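Local coordinates for alpha-catenin-like protein hmp-1 (Caenorhabditis elegans, PDB 5H5M) that serves in the cadherin–catenin complex of adherens junctions and is required for cell migration during body enclosure and for cell shape changes during body elongation, at residues G140-T145 with L200-T205; A194-L199 with E211-Y216; T236-L241 with D368-L373. All blocks are in the same frame, centred on the assembly; numbering follows the deposited sequence.

Contact 1. Residues G140-T145 with L200-T205; sequences GHEENT and LCHQPT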
ATOM      1  N   GLY A 140      28.870   4.489 -20.259  1.00 68.02           N
ATOM      2  CA  GLY A 140      27.505   4.005 -20.211  1.00 54.27           C
ATOM      3  C   GLY A 140      27.482   2.489 -20.336  1.00 51.76           C
ATOM      4  O   GLY A 140      27.926   1.917 -21.332  1.00 46.37           O
ATOM      5  N   HIS A 141      26.978   1.836 -19.296  1.00 55.02           N
ATOM      6  CA  HIS A 141      26.986   0.383 -19.192  1.00 52.07           C
ATOM      7  C   HIS A 141      25.790  -0.228 -19.927  1.00 56.96           C
ATOM      8  O   HIS A 141      24.674  -0.251 -19.399  1.00 48.45           O
ATOM      9  CB  HIS A 141      26.977  -0.014 -17.717  1.00 50.75           C
ATOM     10  CG  HIS A 141      27.701  -1.286 -17.423  1.00 56.99           C
ATOM     11  ND1 HIS A 141      27.103  -2.522 -17.537  1.00 63.36           N
ATOM     12  CD2 HIS A 141      28.968  -1.517 -17.006  1.00 61.18           C
ATOM     13  CE1 HIS A 141      27.972  -3.460 -17.205  1.00 69.05           C
ATOM     14  NE2 HIS A 141      29.113  -2.877 -16.881  1.00 64.92           N
ATOM     15  N   GLU A 142      26.033  -0.712 -21.145  1.00 58.16           N
ATOM     16  CA  GLU A 142      24.978  -1.247 -22.009  1.00 55.18           C
ATOM     17  C   GLU A 142      24.161  -2.347 -21.335  1.00 50.46           C
ATOM     18  O   GLU A 142      22.931  -2.318 -21.348  1.00 47.55           O
ATOM     19  CB  GLU A 142      25.581  -1.781 -23.316  1.00 49.71           C
ATOM     20  CG  GLU A 142      24.599  -2.547 -24.201  1.00 63.91           C
ATOM     21  CD  GLU A 142      23.764  -1.639 -25.090  1.00 70.21           C
ATOM     22  OE1 GLU A 142      23.947  -0.407 -25.026  1.00 82.06           O
ATOM     23  OE2 GLU A 142      22.922  -2.161 -25.854  1.00 57.30           O
ATOM     24  N   GLU A 143      24.856  -3.308 -20.736  1.00 45.27           N
ATOM     25  CA  GLU A 143      24.205  -4.451 -20.110  1.00 49.83           C
ATOM     26  C   GLU A 143      23.351  -4.043 -18.911  1.00 53.05           C
ATOM     27  O   GLU A 143      22.252  -4.561 -18.719  1.00 50.00           O
ATOM     28  CB  GLU A 143      25.251  -5.484 -19.682  1.00 51.48           C
ATOM     29  CG  GLU A 143      26.035  -6.101 -20.839  1.00 63.25           C
ATOM     30  CD  GLU A 143      27.166  -5.212 -21.333  1.00 66.08           C
ATOM     31  OE1 GLU A 143      27.297  -4.074 -20.833  1.00 69.74           O
ATOM     32  OE2 GLU A 143      27.927  -5.653 -22.220  1.00 69.56           O
ATOM     33  N   ASN A 144      23.858  -3.112 -18.107  1.00 56.02           N
ATOM     34  CA  ASN A 144      23.137  -2.663 -16.922  1.00 53.66           C
ATOM     35  C   ASN A 144      21.988  -1.725 -17.259  1.00 47.73           C
ATOM     36  O   ASN A 144      20.939  -1.772 -16.620  1.00 47.94           O
ATOM     37  CB  ASN A 144      24.087  -1.976 -15.940  1.00 52.50           C
ATOM     38  CG  ASN A 144      24.981  -2.957 -15.215  1.00 62.05           C
ATOM     39  OD1 ASN A 144      24.692  -4.152 -15.159  1.00 65.92           O
ATOM     40  ND2 ASN A 144      26.073  -2.453 -14.645  1.00 49.15           N
ATOM     41  N   THR A 145      22.188  -0.870 -18.257  1.00 43.23           N
ATOM     42  CA  THR A 145      21.151   0.070 -18.659  1.00 40.65           C
ATOM     43  C   THR A 145      19.905  -0.681 -19.121  1.00 42.98           C
ATOM     44  O   THR A 145      18.796  -0.352 -18.710  1.00 47.27           O
ATOM     45  CB  THR A 145      21.633   1.015 -19.780  1.00 44.60           C
ATOM     46  OG1 THR A 145      22.741   1.792 -19.310  1.00 49.16           O
ATOM     47  CG2 THR A 145      20.511   1.956 -20.202  1.00 44.22           C
ATOM     48  N   LEU A 200      21.314   7.911 -23.995  1.00 35.68           N
ATOM     49  CA  LEU A 200      22.424   8.450 -23.221  1.00 39.89           C
ATOM     50  C   LEU A 200      23.533   7.414 -23.073  1.00 46.60           C
ATOM     51  O   LEU A 200      24.715   7.743 -23.164  1.00 51.48           O
ATOM     52  CB  LEU A 200      21.956   8.916 -21.843  1.00 34.03           C
ATOM     53  CG  LEU A 200      23.080   9.364 -20.904  1.00 40.39           C
ATOM     54  CD1 LEU A 200      23.883  10.502 -21.529  1.00 38.27           C
ATOM     55  CD2 LEU A 200      22.534   9.767 -19.536  1.00 40.54           C
ATOM     56  N   CYS A 201      23.141   6.163 -22.851  1.00 44.49           N
ATOM     57  CA  CYS A 201      24.094   5.067 -22.709  1.00 37.25           C
ATOM     58  C   CYS A 201      24.990   4.926 -23.938  1.00 40.32           C
ATOM     59  O   CYS A 201      26.191   4.686 -23.817  1.00 44.93           O
ATOM     60  CB  CYS A 201      23.355   3.752 -22.451  1.00 36.21           C
ATOM     61  SG  CYS A 201      24.420   2.299 -22.387  1.00 57.12           S
ATOM     62  N   HIS A 202      24.399   5.086 -25.117  1.00 38.37           N
ATOM     63  CA  HIS A 202      25.128   4.908 -26.367  1.00 40.16           C
ATOM     64  C   HIS A 202      26.033   6.095 -26.702  1.00 47.86           C
ATOM     65  O   HIS A 202      26.962   5.961 -27.496  1.00 43.89           O
ATOM     66  CB  HIS A 202      24.146   4.651 -27.514  1.00 39.68           C
ATOM     67  CG  HIS A 202      23.472   3.314 -27.441  1.00 42.10           C
ATOM     68  ND1 HIS A 202      22.330   3.016 -28.154  1.00 46.22           N
ATOM     69  CD2 HIS A 202      23.781   2.199 -26.743  1.00 44.17           C
ATOM     70  CE1 HIS A 202      21.965   1.772 -27.894  1.00 38.09           C
ATOM     71  NE2 HIS A 202      22.828   1.252 -27.044  1.00 42.29           N
ATOM     72  N   GLN A 203      25.762   7.254 -26.103  1.00 51.91           N
ATOM     73  CA  GLN A 203      26.592   8.446 -26.310  1.00 43.14           C
ATOM     74  C   GLN A 203      26.777   9.244 -25.016  1.00 51.47           C
ATOM     75  O   GLN A 203      26.301  10.375 -24.914  1.00 55.79           O
ATOM     76  CB  GLN A 203      25.977   9.358 -27.375  1.00 42.85           C
ATOM     77  CG  GLN A 203      25.698   8.697 -28.715  1.00 42.80           C
ATOM     78  CD  GLN A 203      25.364   9.703 -29.795  1.00 50.90           C
ATOM     79  OE1 GLN A 203      26.120  10.643 -30.036  1.00 64.89           O
ATOM     80  NE2 GLN A 203      24.227   9.513 -30.451  1.00 46.85           N
ATOM     81  N   PRO A 204      27.482   8.667 -24.030  1.00 46.10           N
ATOM     82  CA  PRO A 204      27.535   9.232 -22.674  1.00 46.65           C
ATOM     83  C   PRO A 204      28.242  10.585 -22.572  1.00 55.02           C
ATOM     84  O   PRO A 204      27.955  11.345 -21.645  1.00 50.97           O
ATOM     85  CB  PRO A 204      28.308   8.167 -21.880  1.00 48.32           C
ATOM     86  CG  PRO A 204      28.312   6.941 -22.744  1.00 52.62           C
ATOM     87  CD  PRO A 204      28.300   7.450 -24.144  1.00 45.85           C
ATOM     88  N   THR A 205      29.150  10.881 -23.496  1.00 49.32           N
ATOM     89  CA  THR A 205      29.909  12.129 -23.441  1.00 53.64           C
ATOM     90  C   THR A 205      29.185  13.276 -24.140  1.00 55.27           C
ATOM     91  O   THR A 205      29.728  14.372 -24.278  1.00 59.41           O
ATOM     92  CB  THR A 205      31.304  11.968 -24.072  1.00 55.23           C
ATOM     93  OG1 THR A 205      31.166  11.605 -25.451  1.00 64.05           O
ATOM     94  CG2 THR A 205      32.096  10.895 -23.345  1.00 56.43           C
TER
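C201, in the last turn of helix 173-202, pushes its thiol against the first turn of helix 142-166 and has the largest share of the surface buried here. Its CB lies beside T145, 3.8 Å from OG1 and slightly farther from CG2. With SG anti to the backbone N (chi1 175°), the sulfur then reaches in among the start of the opposing helix: C201 SG sits 3.6 Å from E142 CA and packs also against the carbonyl carbon of H141 and G140 O. T145 OG1 is 3.5 Å from C201 SG. The T145 hydroxyl donates to H141 O at 2.8 Å, and the same oxygen takes the T145 backbone N-H. H141 is the N-cap of helix 142-166, and its ND1 accepts a weak bond from N144 N. Nearby, P204 CG lies 3.5 Å from G140 N; a cis peptide bond precedes G140, and a CB modelled on it would clash with C201 O. Separately, H202 NE2 donates to E142 OE1 at 2.8 Å, a weak bond because the N-H...O angle is only 125°. Carboxylate and imidazole are nearly coplanar, 17° apart, with the acid at the ring edge. T145 also packs on A136 and L133 of helix 128-137. The chemistry is therefore divided: the buried C201 sulfur makes van der Waals contacts with the helix start, while the H202–E142 link is bent and weak, and its carboxylate is shared with R146, which forms a salt bridge to E142 OE2.

Contact 2. Residues A194-L199 with E211-Y216; sequences AQAAIL and ENMETY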
ATOM      1  N   ALA A 194      12.797   5.485 -20.399  1.00 35.06           N
ATOM      2  CA  ALA A 194      13.675   4.345 -20.644  1.00 38.32           C
ATOM      3  C   ALA A 194      14.539   4.565 -21.885  1.00 29.90           C
ATOM      4  O   ALA A 194      15.755   4.398 -21.837  1.00 27.34           O
ATOM      5  CB  ALA A 194      12.861   3.068 -20.787  1.00 33.93           C
ATOM      6  N   GLN A 195      13.902   4.952 -22.986  1.00 24.39           N
ATOM      7  CA  GLN A 195      14.607   5.186 -24.243  1.00 28.01           C
ATOM      8  C   GLN A 195      15.616   6.329 -24.150  1.00 31.65           C
ATOM      9  O   GLN A 195      16.667   6.283 -24.787  1.00 45.41           O
ATOM     10  CB  GLN A 195      13.608   5.467 -25.369  1.00 29.96           C
ATOM     11  CG  GLN A 195      12.768   4.261 -25.755  1.00 36.39           C
ATOM     12  CD  GLN A 195      13.615   3.061 -26.139  1.00 40.49           C
ATOM     13  OE1 GLN A 195      14.626   3.191 -26.831  1.00 51.35           O
ATOM     14  NE2 GLN A 195      13.207   1.883 -25.686  1.00 39.93           N
ATOM     15  N   ALA A 196      15.293   7.352 -23.362  1.00 26.67           N
ATOM     16  CA  ALA A 196      16.206   8.473 -23.153  1.00 30.18           C
ATOM     17  C   ALA A 196      17.508   7.999 -22.508  1.00 29.79           C
ATOM     18  O   ALA A 196      18.583   8.529 -22.792  1.00 32.02           O
ATOM     19  CB  ALA A 196      15.551   9.543 -22.296  1.00 26.07           C
ATOM     20  N   ALA A 197      17.398   6.997 -21.642  1.00 30.05           N
ATOM     21  CA  ALA A 197      18.562   6.429 -20.971  1.00 36.53           C
ATOM     22  C   ALA A 197      19.374   5.570 -21.932  1.00 31.55           C
ATOM     23  O   ALA A 197      20.602   5.567 -21.887  1.00 39.86           O
ATOM     24  CB  ALA A 197      18.133   5.615 -19.759  1.00 27.26           C
ATOM     25  N   ILE A 198      18.675   4.839 -22.795  1.00 32.77           N
ATOM     26  CA  ILE A 198      19.324   4.025 -23.814  1.00 34.46           C
ATOM     27  C   ILE A 198      20.134   4.914 -24.749  1.00 35.71           C
ATOM     28  O   ILE A 198      21.258   4.577 -25.123  1.00 37.54           O
ATOM     29  CB  ILE A 198      18.302   3.215 -24.639  1.00 38.47           C
ATOM     30  CG1 ILE A 198      17.421   2.365 -23.723  1.00 40.60           C
ATOM     31  CG2 ILE A 198      19.015   2.328 -25.650  1.00 35.77           C
ATOM     32  CD1 ILE A 198      18.190   1.347 -22.909  1.00 49.61           C
ATOM     33  N   LEU A 199      19.556   6.057 -25.113  1.00 36.96           N
ATOM     34  CA  LEU A 199      20.227   7.025 -25.975  1.00 34.34           C
ATOM     35  C   LEU A 199      21.449   7.617 -25.286  1.00 38.63           C
ATOM     36  O   LEU A 199      22.494   7.803 -25.910  1.00 36.96           O
ATOM     37  CB  LEU A 199      19.260   8.140 -26.386  1.00 31.86           C
ATOM     38  CG  LEU A 199      18.089   7.704 -27.272  1.00 42.58           C
ATOM     39  CD1 LEU A 199      17.088   8.838 -27.468  1.00 30.75           C
ATOM     40  CD2 LEU A 199      18.599   7.187 -28.613  1.00 32.69           C
ATOM     41  N   GLU A 211      21.513  16.301 -21.003  1.00 47.09           N
ATOM     42  CA  GLU A 211      20.436  17.230 -20.692  1.00 43.96           C
ATOM     43  C   GLU A 211      19.073  16.618 -21.002  1.00 42.92           C
ATOM     44  O   GLU A 211      18.094  16.896 -20.315  1.00 36.74           O
ATOM     45  CB  GLU A 211      20.620  18.541 -21.461  1.00 43.47           C
ATOM     46  CG  GLU A 211      21.837  19.343 -21.023  1.00 62.12           C
ATOM     47  CD  GLU A 211      22.029  20.615 -21.831  1.00 76.07           C
ATOM     48  OE1 GLU A 211      21.217  20.870 -22.747  1.00 85.43           O
ATOM     49  OE2 GLU A 211      22.992  21.360 -21.550  1.00 76.61           O
ATOM     50  N   ASN A 212      19.013  15.778 -22.031  1.00 43.90           N
ATOM     51  CA  ASN A 212      17.759  15.134 -22.401  1.00 38.02           C
ATOM     52  C   ASN A 212      17.328  14.113 -21.357  1.00 34.58           C
ATOM     53  O   ASN A 212      16.142  13.980 -21.068  1.00 38.87           O
ATOM     54  CB  ASN A 212      17.869  14.466 -23.773  1.00 39.00           C
ATOM     55  CG  ASN A 212      16.609  13.702 -24.149  1.00 41.01           C
ATOM     56  OD1 ASN A 212      15.630  14.285 -24.616  1.00 37.51           O
ATOM     57  ND2 ASN A 212      16.633  12.389 -23.951  1.00 30.32           N
ATOM     58  N   MET A 213      18.292  13.395 -20.790  1.00 35.70           N
ATOM     59  CA  MET A 213      17.987  12.456 -19.718  1.00 40.38           C
ATOM     60  C   MET A 213      17.445  13.197 -18.507  1.00 38.05           C
ATOM     61  O   MET A 213      16.459  12.780 -17.902  1.00 30.60           O
ATOM     62  CB  MET A 213      19.221  11.645 -19.312  1.00 41.47           C
ATOM     63  CG  MET A 213      18.896  10.553 -18.299  1.00 30.00           C
ATOM     64  SD  MET A 213      17.866   9.263 -19.034  1.00 34.95           S
ATOM     65  CE  MET A 213      16.780   8.833 -17.682  1.00 48.48           C
ATOM     66  N   GLU A 214      18.096  14.305 -18.167  1.00 36.64           N
ATOM     67  CA  GLU A 214      17.736  15.068 -16.980  1.00 39.20           C
ATOM     68  C   GLU A 214      16.364  15.717 -17.127  1.00 40.28           C
ATOM     69  O   GLU A 214      15.620  15.837 -16.153  1.00 35.15           O
ATOM     70  CB  GLU A 214      18.801  16.130 -16.687  1.00 43.96           C
ATOM     71  CG  GLU A 214      19.067  16.357 -15.200  1.00 47.93           C
ATOM     72  CD  GLU A 214      19.805  15.199 -14.538  1.00 60.62           C
ATOM     73  OE1 GLU A 214      20.107  14.193 -15.219  1.00 61.36           O
ATOM     74  OE2 GLU A 214      20.086  15.297 -13.326  1.00 72.66           O
ATOM     75  N   THR A 215      16.032  16.129 -18.346  1.00 32.63           N
ATOM     76  CA  THR A 215      14.712  16.680 -18.625  1.00 39.59           C
ATOM     77  C   THR A 215      13.632  15.629 -18.357  1.00 35.19           C
ATOM     78  O   THR A 215      12.618  15.912 -17.716  1.00 34.92           O
ATOM     79  CB  THR A 215      14.607  17.185 -20.079  1.00 39.54           C
ATOM     80  OG1 THR A 215      15.425  18.351 -20.236  1.00 39.67           O
ATOM     81  CG2 THR A 215      13.166  17.539 -20.428  1.00 38.81           C
ATOM     82  N   TYR A 216      13.868  14.414 -18.841  1.00 27.85           N
ATOM     83  CA  TYR A 216      12.944  13.305 -18.622  1.00 26.92           C
ATOM     84  C   TYR A 216      12.913  12.872 -17.166  1.00 30.50           C
ATOM     85  O   TYR A 216      11.853  12.537 -16.634  1.00 37.16           O
ATOM     86  CB  TYR A 216      13.312  12.115 -19.514  1.00 26.68           C
ATOM     87  CG  TYR A 216      12.694  12.210 -20.884  1.00 31.35           C
ATOM     88  CD1 TYR A 216      11.430  11.693 -21.131  1.00 23.73           C
ATOM     89  CD2 TYR A 216      13.360  12.843 -21.926  1.00 28.64           C
ATOM     90  CE1 TYR A 216      10.852  11.789 -22.381  1.00 27.48           C
ATOM     91  CE2 TYR A 216      12.790  12.946 -23.179  1.00 28.51           C
ATOM     92  CZ  TYR A 216      11.536  12.417 -23.400  1.00 28.63           C
ATOM     93  OH  TYR A 216      10.963  12.515 -24.644  1.00 41.82           O
TER
HETATM   94  O   HOH W   1      19.063  11.058 -23.782  1.00 28.88           O
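A196 and A197 meet M213, N212 and Y216 in a buried, mainly apolar helix-to-helix contact within the M domain of this alpha-catenin, a helical-bundle part of a vinculin/alpha-catenin family protein. The two segments belong to helices 173-202 and 207-233, consecutive in the chain and joined by a short turn, which makes them an antiparallel helical hairpin. The geometry agrees: the N-to-C directions of the segments differ by 161°, and their axes approach to 9.0 Å. The small A196 side chain is consistent with the close approach of A196 CA and M213 CA, 5.6 Å. A196 turns its CB toward the partner helix, where it lies 4.0 Å from Y216 CD2. M213 reaches across with its thioether. CG stands anti to the backbone N (chi1 -174°), and the chain bends at chi2 (68°); M213 SD lies 3.5 Å from A197 N and 3.7 Å from A197 CB. Helix 128-137 packs on this hairpin, with L133 against A197 and with L130 and I134 against M213, while Y216 also packs on L189 and V193 of helix 173-202. A polar group borders the alanine: N212 ND2 lies 3.5 Å from A196 CB and donates to a water at 2.8 Å, and this water in turn donates to A196 O.

Contact 3. Residues T236-L241 with D368-L373; sequences TLDDFL and DIRHAL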
ATOM      1  N   THR A 236      -6.508   6.512   4.360  1.00 26.27           N
ATOM      2  CA  THR A 236      -6.600   6.835   5.775  1.00 24.61           C
ATOM      3  C   THR A 236      -5.279   6.492   6.449  1.00 24.38           C
ATOM      4  O   THR A 236      -4.719   5.417   6.230  1.00 34.99           O
ATOM      5  CB  THR A 236      -7.750   6.085   6.470  1.00 31.75           C
ATOM      6  OG1 THR A 236      -7.436   4.693   6.542  1.00 51.06           O
ATOM      7  CG2 THR A 236      -9.051   6.269   5.701  1.00 25.96           C
ATOM      8  N   LEU A 237      -4.786   7.417   7.263  1.00 21.06           N
ATOM      9  CA  LEU A 237      -3.486   7.282   7.911  1.00 20.86           C
ATOM     10  C   LEU A 237      -3.356   6.003   8.738  1.00 23.62           C
ATOM     11  O   LEU A 237      -2.309   5.355   8.719  1.00 23.42           O
ATOM     12  CB  LEU A 237      -3.216   8.500   8.795  1.00 28.65           C
ATOM     13  CG  LEU A 237      -1.930   8.498   9.624  1.00 33.52           C
ATOM     14  CD1 LEU A 237      -0.718   8.330   8.729  1.00 26.97           C
ATOM     15  CD2 LEU A 237      -1.825   9.783  10.433  1.00 27.96           C
ATOM     16  N   ASP A 238      -4.412   5.634   9.455  1.00 22.30           N
ATOM     17  CA  ASP A 238      -4.337   4.456  10.311  1.00 22.08           C
ATOM     18  C   ASP A 238      -4.142   3.174   9.508  1.00 26.00           C
ATOM     19  O   ASP A 238      -3.355   2.310   9.902  1.00 27.70           O
ATOM     20  CB  ASP A 238      -5.579   4.325  11.181  1.00 23.78           C
ATOM     21  CG  ASP A 238      -5.455   3.192  12.180  1.00 34.72           C
ATOM     22  OD1 ASP A 238      -6.044   2.117  11.939  1.00 34.56           O
ATOM     23  OD2 ASP A 238      -4.741   3.370  13.192  1.00 38.55           O
ATOM     24  N   ASP A 239      -4.863   3.049   8.398  1.00 27.30           N
ATOM     25  CA  ASP A 239      -4.669   1.924   7.488  1.00 26.70           C
ATOM     26  C   ASP A 239      -3.219   1.847   7.022  1.00 28.42           C
ATOM     27  O   ASP A 239      -2.605   0.775   7.033  1.00 22.80           O
ATOM     28  CB  ASP A 239      -5.593   2.032   6.274  1.00 24.49           C
ATOM     29  CG  ASP A 239      -7.042   1.767   6.618  1.00 25.20           C
ATOM     30  OD1 ASP A 239      -7.299   1.112   7.648  1.00 27.55           O
ATOM     31  OD2 ASP A 239      -7.921   2.208   5.850  1.00 26.04           O
ATOM     32  N   PHE A 240      -2.668   2.991   6.627  1.00 21.59           N
ATOM     33  CA  PHE A 240      -1.312   3.000   6.102  1.00 25.01           C
ATOM     34  C   PHE A 240      -0.300   2.583   7.162  1.00 19.88           C
ATOM     35  O   PHE A 240       0.615   1.821   6.876  1.00 21.17           O
ATOM     36  CB  PHE A 240      -0.939   4.372   5.545  1.00 20.11           C
ATOM     37  CG  PHE A 240       0.405   4.390   4.879  1.00 24.30           C
ATOM     38  CD1 PHE A 240       0.558   3.897   3.593  1.00 24.79           C
ATOM     39  CD2 PHE A 240       1.522   4.871   5.545  1.00 20.50           C
ATOM     40  CE1 PHE A 240       1.794   3.895   2.977  1.00 20.92           C
ATOM     41  CE2 PHE A 240       2.761   4.875   4.933  1.00 17.99           C
ATOM     42  CZ  PHE A 240       2.897   4.383   3.649  1.00 15.75           C
ATOM     43  N   LEU A 241      -0.477   3.070   8.386  1.00 19.01           N
ATOM     44  CA  LEU A 241       0.446   2.751   9.465  1.00 18.86           C
ATOM     45  C   LEU A 241       0.292   1.305   9.928  1.00 20.16           C
ATOM     46  O   LEU A 241       1.276   0.657  10.286  1.00 22.93           O
ATOM     47  CB  LEU A 241       0.242   3.707  10.641  1.00 24.39           C
ATOM     48  CG  LEU A 241       0.539   5.181  10.358  1.00 26.44           C
ATOM     49  CD1 LEU A 241       0.469   5.985  11.637  1.00 23.11           C
ATOM     50  CD2 LEU A 241       1.897   5.354   9.688  1.00 27.44           C
ATOM     51  N   ASP A 368       5.798   3.478  18.344  1.00 38.32           N
ATOM     52  CA  ASP A 368       5.839   4.680  19.173  1.00 33.15           C
ATOM     53  C   ASP A 368       5.149   5.841  18.470  1.00 38.12           C
ATOM     54  O   ASP A 368       4.451   6.636  19.100  1.00 48.92           O
ATOM     55  CB  ASP A 368       7.283   5.058  19.517  1.00 31.40           C
ATOM     56  CG  ASP A 368       7.942   4.064  20.460  1.00 39.60           C
ATOM     57  OD1 ASP A 368       7.217   3.282  21.110  1.00 40.50           O
ATOM     58  OD2 ASP A 368       9.187   4.073  20.555  1.00 44.49           O
ATOM     59  N   ILE A 369       5.351   5.931  17.160  1.00 32.85           N
ATOM     60  CA  ILE A 369       4.713   6.959  16.350  1.00 25.78           C
ATOM     61  C   ILE A 369       3.197   6.800  16.398  1.00 28.27           C
ATOM     62  O   ILE A 369       2.469   7.765  16.625  1.00 41.48           O
ATOM     63  CB  ILE A 369       5.202   6.904  14.893  1.00 20.18           C
ATOM     64  CG1 ILE A 369       6.678   7.299  14.818  1.00 22.58           C
ATOM     65  CG2 ILE A 369       4.369   7.815  14.012  1.00 19.29           C
ATOM     66  CD1 ILE A 369       7.312   7.054  13.461  1.00 17.56           C
ATOM     67  N   ARG A 370       2.731   5.571  16.205  1.00 25.94           N
ATOM     68  CA  ARG A 370       1.302   5.279  16.247  1.00 29.89           C
ATOM     69  C   ARG A 370       0.727   5.549  17.631  1.00 32.67           C
ATOM     70  O   ARG A 370      -0.416   5.989  17.766  1.00 36.64           O
ATOM     71  CB  ARG A 370       1.039   3.828  15.836  1.00 24.29           C
ATOM     72  CG  ARG A 370       1.557   3.485  14.437  1.00 24.18           C
ATOM     73  CD  ARG A 370       1.112   2.101  14.003  1.00 25.58           C
ATOM     74  NE  ARG A 370      -0.335   2.032  13.843  1.00 29.73           N
ATOM     75  CZ  ARG A 370      -1.027   0.903  13.751  1.00 32.83           C
ATOM     76  NH1 ARG A 370      -0.401  -0.266  13.807  1.00 30.98           N
ATOM     77  NH2 ARG A 370      -2.347   0.942  13.605  1.00 24.64           N
ATOM     78  N   HIS A 371       1.528   5.292  18.658  1.00 28.17           N
ATOM     79  CA  HIS A 371       1.104   5.515  20.031  1.00 28.21           C
ATOM     80  C   HIS A 371       0.966   7.011  20.325  1.00 42.57           C
ATOM     81  O   HIS A 371      -0.016   7.448  20.933  1.00 35.69           O
ATOM     82  CB  HIS A 371       2.089   4.865  21.004  1.00 29.89           C
ATOM     83  CG  HIS A 371       1.691   4.997  22.441  1.00 42.91           C
ATOM     84  ND1 HIS A 371       0.454   4.614  22.909  1.00 53.54           N
ATOM     85  CD2 HIS A 371       2.368   5.477  23.511  1.00 51.58           C
ATOM     86  CE1 HIS A 371       0.385   4.848  24.208  1.00 49.58           C
ATOM     87  NE2 HIS A 371       1.533   5.371  24.597  1.00 53.43           N
ATOM     88  N   ALA A 372       1.952   7.787  19.884  1.00 25.38           N
ATOM     89  CA  ALA A 372       1.934   9.236  20.066  1.00 35.46           C
ATOM     90  C   ALA A 372       0.724   9.882  19.390  1.00 32.14           C
ATOM     91  O   ALA A 372       0.176  10.860  19.893  1.00 41.34           O
ATOM     92  CB  ALA A 372       3.225   9.852  19.537  1.00 25.42           C
ATOM     93  N   LEU A 373       0.312   9.328  18.254  1.00 29.93           N
ATOM     94  CA  LEU A 373      -0.833   9.851  17.510  1.00 28.24           C
ATOM     95  C   LEU A 373      -2.144   9.657  18.270  1.00 36.61           C
ATOM     96  O   LEU A 373      -3.129  10.350  18.009  1.00 35.96           O
ATOM     97  CB  LEU A 373      -0.920   9.184  16.136  1.00 26.96           C
ATOM     98  CG  LEU A 373       0.129   9.620  15.110  1.00 29.68           C
ATOM     99  CD1 LEU A 373       0.247   8.592  14.006  1.00 20.85           C
ATOM    100  CD2 LEU A 373      -0.222  10.980  14.533  1.00 25.20           C
TER
HETATM  101  O   HOH W   2      -1.927   4.291  13.688  1.00 27.02           O
HETATM  102  O   HOH W   3      -5.037  -0.192  13.675  1.00 48.61           O
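The R370 guanidinium has L241 against one face and D238 at its edge. Above that face lies the carbonyl carbon of L241, 4.0 Å out of the plane and displaced toward the rim. In the plane, at the edge, are D238 OD2 and two waters. The carboxylate of D238 is turned 55° from the guanidinium and the two side chains cross at about a right angle, so their planes do not match in a paired, two-bond salt bridge; instead R370 NH2 donates to D238 OD2 over a long 3.4 Å, a weak bond despite its 156° angle at the hydrogen. Water fills in the pairing. One molecule accepts from R370 NE at 2.8 Å and donates to OD2, and a second links NH2, by a weak bond, to OD1. A bend at chi3 (65°) sets R370 NE beside L241 CB, 3.7 Å away, as the arginine and leucine chains slide past each other in opposite directions. Next to this polar group, L241 and L373 meet tip to tip, CD1 to CD1 at 3.5 Å, and L237 CD2 comes to L373 CD1 at 4.3 Å. This joins helices 237-260 and 345-374, whose segments here run antiparallel, with helix 276-300 completing the apolar layer through V293, V294 and M298. R370 NH1 also forms a salt bridge with E245, one turn on from L241. An alanine in place of R370 would probably leave D238 and E245 without their shared cation and open a gap beside L241 CB. The guanidinium thus serves two acids, E245 by NH1 and D238 by NH2, and its weak direct bond to D238 is supplemented by two water bridges, one of them weak.

How the contacts relate
Contacts 1 and 2 are neighbours, their centres 11 Å apart, and both draw on helix 173-202. They touch directly: T145 CG2 packs on I198 CD1 at 3.6 Å, and L200 CD2 meets M213 CB at 3.8 Å, so the two contacts pack directly on each other. Their segments alternate along the chain. Contact 3 comes later in sequence and lies far off, its centre 43 Å from that of contact 1 and 39 Å from that of contact 2; even the nearest atoms are about 28 Å and 24 Å away. Helix 207-233 leads from contact 2 into helix 237-260, which carries contact 3.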